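PDB 1OOE: dihydropteridine reductase from Caenorhabditis elegans, which probably catalyses the NADH- or NADPH-dependent reduction of quinonoid dihydrobiopterin to tetrahydrobiopterin, as a homodimer of the short-chain dehydrogenase/reductase family. Local coordinates for residues S17-F22 and E203-W208; A109-L114 and G123-T128. All coordinates share one frame; numbering follows the deposited sequence.

In the fold
The two contacts lie on opposite faces of the central Rossmann-type sheet, their centres about 15 Å apart. Contact 1 joins helices 14-25 and 198-210 and is only partly buried, running from an interior Ile-Leu pair to a phenylalanine and a glutamate nearer the surface. Contact 2 is wholly buried and sets helix 93-118 against the inner strand 123-128, with alanines meeting leucine branches. No hydrogen bond crosses either interface. Strand 123-128 connects them: Leu-125 and Leu-127 face contact 2, whereas on its other face Leu-205 CD2 packs on Gln-126 CG at 3.8 Å. In sequence, contact 2 is nested within the loop that contact 1 closes.

Contact 1 of 2, residues S17-F22 and E203-W208; sequences SAILEF and EHLLKW
Phe-22 N donates a hydrogen bond to Ala-18 O at 3.0 Å within helix 14-25, and from this anchored turn the phenyl ring reaches across to Leu-206 and Glu-203 of helix 198-210. The two helices cross at -50°, with segment axes 10.4 Å apart, so side chains rather than backbones bridge them. With CG anti to the backbone N (chi1 -170°), the Phe-22 side chain extends into the interface. Its CZ rests 3.8 Å from Glu-203 CG; although the CB of Glu-203 is directed away from helix 14-25, its aliphatic CG still packs against the ring. The neighbouring CE2 meets Leu-206 CD2 at 3.7 Å, and both partners approach the ring obliquely. Replacing Phe-22 by alanine removes the ring, which is likely to open a gap between the helices and leave Leu-206 CD2 and the Glu-203 methylene without their packing partner.

Deeper in, Ile-19 and Leu-205 cross at about a right angle. A single methyl, Leu-205 CD1, lies 3.6 Å from Ile-19 CD1 and also touches both CG1 and CG2, each at 3.9 Å. Ile-19 also touches the glycine-rich segment that leads into the start of helix 14-25, whose GxGxxG pattern is consistent with a Rossmann dinucleotide-binding site. Ser-202 extends the interface by touching both Ile-19 and Phe-22. With methyls, methylenes and a phenyl ring meeting across it and no hydrogen bond between the segments, the contact probably rests on apolar fit rather than directed bonds.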
loop_
_atom_site.group_PDB
_atom_site.type_symbol
_atom_site.label_atom_id
_atom_site.label_comp_id
_atom_site.label_asym_id
_atom_site.label_seq_id
_atom_site.Cartn_x
_atom_site.Cartn_y
_atom_site.Cartn_z
ATOM N N SER A 17 23.519 8.901 -3.032
ATOM C CA SER A 17 24.757 9.510 -3.500
ATOM C C SER A 17 25.945 8.605 -3.177
ATOM O O SER A 17 26.889 8.504 -3.962
ATOM C CB SER A 17 24.949 10.893 -2.859
ATOM O OG SER A 17 26.169 11.482 -3.271
ATOM N N ALA A 18 25.895 7.944 -2.023
ATOM C CA ALA A 18 26.970 7.041 -1.625
ATOM C C ALA A 18 27.049 5.862 -2.592
ATOM O O ALA A 18 28.137 5.445 -2.999
ATOM C CB ALA A 18 26.733 6.533 -0.205
ATOM N N ILE A 19 25.890 5.318 -2.946
ATOM C CA ILE A 19 25.825 4.190 -3.868
ATOM C C ILE A 19 26.337 4.607 -5.244
ATOM O O ILE A 19 27.150 3.910 -5.849
ATOM C CB ILE A 19 24.374 3.657 -3.984
ATOM C CG1 ILE A 19 23.948 3.050 -2.645
ATOM C CG2 ILE A 19 24.274 2.602 -5.093
ATOM C CD1 ILE A 19 22.465 2.770 -2.538
ATOM N N LEU A 20 25.869 5.754 -5.727
ATOM C CA LEU A 20 26.284 6.263 -7.029
ATOM C C LEU A 20 27.800 6.449 -7.087
ATOM O O LEU A 20 28.454 6.001 -8.029
ATOM C CB LEU A 20 25.571 7.590 -7.320
ATOM C CG LEU A 20 25.763 8.233 -8.699
ATOM C CD1 LEU A 20 24.595 9.176 -8.993
ATOM C CD2 LEU A 20 27.086 8.976 -8.748
ATOM N N GLU A 21 28.359 7.100 -6.071
ATOM C CA GLU A 21 29.801 7.323 -6.026
ATOM C C GLU A 21 30.581 6.010 -5.982
ATOM O O GLU A 21 31.606 5.863 -6.650
ATOM C CB GLU A 21 30.173 8.169 -4.804
ATOM C CG GLU A 21 29.739 9.625 -4.872
ATOM C CD GLU A 21 30.310 10.351 -6.076
ATOM O OE1 GLU A 21 31.414 9.978 -6.528
ATOM O OE2 GLU A 21 29.661 11.303 -6.559
ATOM N N PHE A 22 30.092 5.058 -5.195
ATOM C CA PHE A 22 30.758 3.771 -5.052
ATOM C C PHE A 22 30.823 2.978 -6.357
ATOM O O PHE A 22 31.873 2.442 -6.708
ATOM C CB PHE A 22 30.065 2.936 -3.976
ATOM C CG PHE A 22 30.823 1.702 -3.585
ATOM C CD1 PHE A 22 32.017 1.800 -2.876
ATOM C CD2 PHE A 22 30.349 0.443 -3.928
ATOM C CE1 PHE A 22 32.728 0.657 -2.513
ATOM C CE2 PHE A 22 31.053 -0.709 -3.571
ATOM C CZ PHE A 22 32.242 -0.601 -2.862
ATOM N N GLU A 203 28.608 -1.765 -0.630
ATOM C CA GLU A 203 29.424 -2.956 -0.823
ATOM C C GLU A 203 28.569 -4.178 -1.139
ATOM O O GLU A 203 28.909 -4.966 -2.028
ATOM C CB GLU A 203 30.282 -3.210 0.420
ATOM C CG GLU A 203 31.542 -2.355 0.469
ATOM C CD GLU A 203 32.186 -2.333 1.841
ATOM O OE1 GLU A 203 32.117 -3.358 2.551
ATOM O OE2 GLU A 203 32.773 -1.294 2.207
ATOM N N HIS A 204 27.455 -4.345 -0.431
ATOM C CA HIS A 204 26.606 -5.495 -0.707
ATOM C C HIS A 204 25.912 -5.384 -2.055
ATOM O O HIS A 204 25.725 -6.388 -2.741
ATOM C CB HIS A 204 25.584 -5.712 0.413
ATOM C CG HIS A 204 26.139 -6.461 1.584
ATOM N ND1 HIS A 204 27.017 -5.894 2.482
ATOM C CD2 HIS A 204 25.986 -7.751 1.970
ATOM C CE1 HIS A 204 27.381 -6.803 3.371
ATOM N NE2 HIS A 204 26.770 -7.938 3.082
ATOM N N LEU A 205 25.534 -4.173 -2.453
ATOM C CA LEU A 205 24.892 -4.025 -3.753
ATOM C C LEU A 205 25.868 -4.418 -4.862
ATOM O O LEU A 205 25.486 -5.092 -5.820
ATOM C CB LEU A 205 24.402 -2.592 -3.967
ATOM C CG LEU A 205 23.189 -2.157 -3.139
ATOM C CD1 LEU A 205 22.905 -0.683 -3.387
ATOM C CD2 LEU A 205 21.980 -3.010 -3.505
ATOM N N LEU A 206 27.128 -4.010 -4.740
ATOM C CA LEU A 206 28.115 -4.368 -5.763
ATOM C C LEU A 206 28.305 -5.887 -5.790
ATOM O O LEU A 206 28.392 -6.489 -6.864
ATOM C CB LEU A 206 29.460 -3.671 -5.503
ATOM C CG LEU A 206 30.592 -3.986 -6.496
ATOM C CD1 LEU A 206 30.162 -3.606 -7.906
ATOM C CD2 LEU A 206 31.851 -3.230 -6.104
ATOM N N LYS A 207 28.350 -6.507 -4.613
ATOM C CA LYS A 207 28.520 -7.957 -4.529
ATOM C C LYS A 207 27.355 -8.707 -5.171
ATOM O O LYS A 207 27.559 -9.616 -5.976
ATOM C CB LYS A 207 28.653 -8.413 -3.072
ATOM C CG LYS A 207 28.935 -9.911 -2.942
ATOM C CD LYS A 207 29.040 -10.381 -1.496
ATOM C CE LYS A 207 27.700 -10.297 -0.772
ATOM N NZ LYS A 207 27.760 -10.943 0.577
ATOM N N TRP A 208 26.132 -8.331 -4.809
ATOM C CA TRP A 208 24.957 -8.990 -5.361
ATOM C C TRP A 208 24.819 -8.737 -6.862
ATOM O O TRP A 208 24.269 -9.566 -7.591
ATOM C CB TRP A 208 23.685 -8.526 -4.638
ATOM C CG TRP A 208 23.662 -8.811 -3.155
ATOM C CD1 TRP A 208 24.230 -9.872 -2.512
ATOM C CD2 TRP A 208 22.983 -8.048 -2.146
ATOM N NE1 TRP A 208 23.944 -9.820 -1.163
ATOM C CE2 TRP A 208 23.180 -8.710 -0.914
ATOM C CE3 TRP A 208 22.223 -6.871 -2.166
ATOM C CZ2 TRP A 208 22.645 -8.233 0.289
ATOM C CZ3 TRP A 208 21.689 -6.396 -0.969
ATOM C CH2 TRP A 208 21.903 -7.078 0.240
#

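Contact 2 of 2, residues A109-L114 and G123-T128; sequences AIAAKL and GLLQLT
Leu-125 forks against Ala-111 and Ala-112 where helix 93-118, the helix of the beta-alpha-beta crossover that links parallel strands 73-78 and 123-128 of the Rossmann-type fold, runs back along strand 123-128. Its CD1 lies 4.1 Å from Ala-111 O, and its CD2 approaches Ala-112 CA at 4.2 Å, so the two branches meet successive residues of the helix. Having CG anti to the backbone N (chi1 165°) extends this fork from the strand toward the helix. The segment axes lie 9.3 Å apart, a spacing consistent with the small alanine side chains at the interface, and run nearly antiparallel at 176°.

Further out, backbone hydrogen bonds to Ala-169 and Leu-171 of strand 169-175 fix Leu-125 in the sheet. Val-76 and Val-170 of the neighbouring strands flank its side chain, while Ala-111 touches Cys-78. Away from the sheet, Lys-113 NZ donates a hydrogen bond to Ser-90 O of the second subunit, so the helix that packs on the core also takes part in the dimer interface. Two residues beyond Leu-125, the strand adds a second leucine to the contact, with Leu-127 CD2 packed on Ala-111 CB at 4.3 Å.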
loop_
_atom_site.group_PDB
_atom_site.type_symbol
_atom_site.label_atom_id
_atom_site.label_comp_id
_atom_site.label_asym_id
_atom_site.label_seq_id
_atom_site.Cartn_x
_atom_site.Cartn_y
_atom_site.Cartn_z
ATOM N N ALA A 109 7.433 1.540 -7.748
ATOM C CA ALA A 109 6.721 0.999 -8.900
ATOM C C ALA A 109 7.378 1.393 -10.218
ATOM O O ALA A 109 7.477 0.576 -11.128
ATOM C CB ALA A 109 5.277 1.461 -8.883
ATOM N N ILE A 110 7.809 2.646 -10.331
ATOM C CA ILE A 110 8.459 3.094 -11.560
ATOM C C ILE A 110 9.818 2.407 -11.691
ATOM O O ILE A 110 10.246 2.063 -12.796
ATOM C CB ILE A 110 8.606 4.637 -11.588
ATOM C CG1 ILE A 110 7.214 5.272 -11.670
ATOM C CG2 ILE A 110 9.449 5.071 -12.790
ATOM C CD1 ILE A 110 7.204 6.786 -11.640
ATOM N N ALA A 111 10.494 2.180 -10.567
ATOM C CA ALA A 111 11.780 1.489 -10.614
ATOM C C ALA A 111 11.543 0.075 -11.155
ATOM O O ALA A 111 12.321 -0.432 -11.972
ATOM C CB ALA A 111 12.409 1.427 -9.213
ATOM N N ALA A 112 10.461 -0.557 -10.706
ATOM C CA ALA A 112 10.130 -1.905 -11.163
ATOM C C ALA A 112 9.839 -1.895 -12.664
ATOM O O ALA A 112 10.302 -2.767 -13.395
ATOM C CB ALA A 112 8.921 -2.447 -10.393
ATOM N N LYS A 113 9.068 -0.909 -13.117
ATOM C CA LYS A 113 8.738 -0.794 -14.537
ATOM C C LYS A 113 10.022 -0.656 -15.354
ATOM O O LYS A 113 10.153 -1.249 -16.429
ATOM C CB LYS A 113 7.836 0.425 -14.781
ATOM C CG LYS A 113 7.340 0.557 -16.227
ATOM C CD LYS A 113 6.464 -0.625 -16.628
ATOM C CE LYS A 113 6.053 -0.541 -18.092
ATOM N NZ LYS A 113 5.073 -1.602 -18.447
ATOM N N LEU A 114 10.967 0.132 -14.848
ATOM C CA LEU A 114 12.238 0.323 -15.541
ATOM C C LEU A 114 12.984 -1.003 -15.653
ATOM O O LEU A 114 13.578 -1.305 -16.688
ATOM C CB LEU A 114 13.105 1.344 -14.795
ATOM C CG LEU A 114 12.674 2.807 -14.925
ATOM C CD1 LEU A 114 13.412 3.670 -13.902
ATOM C CD2 LEU A 114 12.953 3.289 -16.336
ATOM N N GLY A 123 19.975 -9.853 -13.750
ATOM C CA GLY A 123 20.313 -8.618 -13.060
ATOM C C GLY A 123 19.654 -8.469 -11.703
ATOM O O GLY A 123 18.920 -9.353 -11.270
ATOM N N LEU A 124 19.904 -7.340 -11.044
ATOM C CA LEU A 124 19.354 -7.081 -9.716
ATOM C C LEU A 124 18.500 -5.823 -9.599
ATOM O O LEU A 124 18.883 -4.758 -10.076
ATOM C CB LEU A 124 20.499 -6.969 -8.700
ATOM C CG LEU A 124 20.145 -6.480 -7.291
ATOM C CD1 LEU A 124 19.320 -7.531 -6.578
ATOM C CD2 LEU A 124 21.421 -6.178 -6.508
ATOM N N LEU A 125 17.334 -5.965 -8.970
ATOM C CA LEU A 125 16.463 -4.826 -8.693
ATOM C C LEU A 125 16.433 -4.748 -7.168
ATOM O O LEU A 125 16.123 -5.737 -6.500
ATOM C CB LEU A 125 15.035 -5.043 -9.209
ATOM C CG LEU A 125 13.993 -4.063 -8.631
ATOM C CD1 LEU A 125 14.273 -2.644 -9.122
ATOM C CD2 LEU A 125 12.589 -4.498 -9.040
ATOM N N GLN A 126 16.789 -3.594 -6.618
ATOM C CA GLN A 126 16.765 -3.419 -5.168
ATOM C C GLN A 126 15.789 -2.309 -4.811
ATOM O O GLN A 126 15.784 -1.246 -5.433
ATOM C CB GLN A 126 18.168 -3.092 -4.646
ATOM C CG GLN A 126 18.215 -2.616 -3.195
ATOM C CD GLN A 126 18.178 -1.104 -3.088
ATOM O OE1 GLN A 126 18.893 -0.410 -3.813
ATOM N NE2 GLN A 126 17.353 -0.582 -2.177
ATOM N N LEU A 127 14.947 -2.581 -3.821
ATOM C CA LEU A 127 13.957 -1.615 -3.359
ATOM C C LEU A 127 14.202 -1.352 -1.881
ATOM O O LEU A 127 14.934 -2.089 -1.216
ATOM C CB LEU A 127 12.536 -2.159 -3.548
ATOM C CG LEU A 127 12.113 -2.576 -4.960
ATOM C CD1 LEU A 127 10.700 -3.134 -4.910
ATOM C CD2 LEU A 127 12.193 -1.384 -5.914
ATOM N N THR A 128 13.575 -0.306 -1.364
ATOM C CA THR A 128 13.744 0.031 0.038
ATOM C C THR A 128 12.424 -0.096 0.781
ATOM O O THR A 128 11.456 0.586 0.457
ATOM C CB THR A 128 14.292 1.457 0.190
ATOM O OG1 THR A 128 15.547 1.559 -0.499
ATOM C CG2 THR A 128 14.513 1.788 1.662
#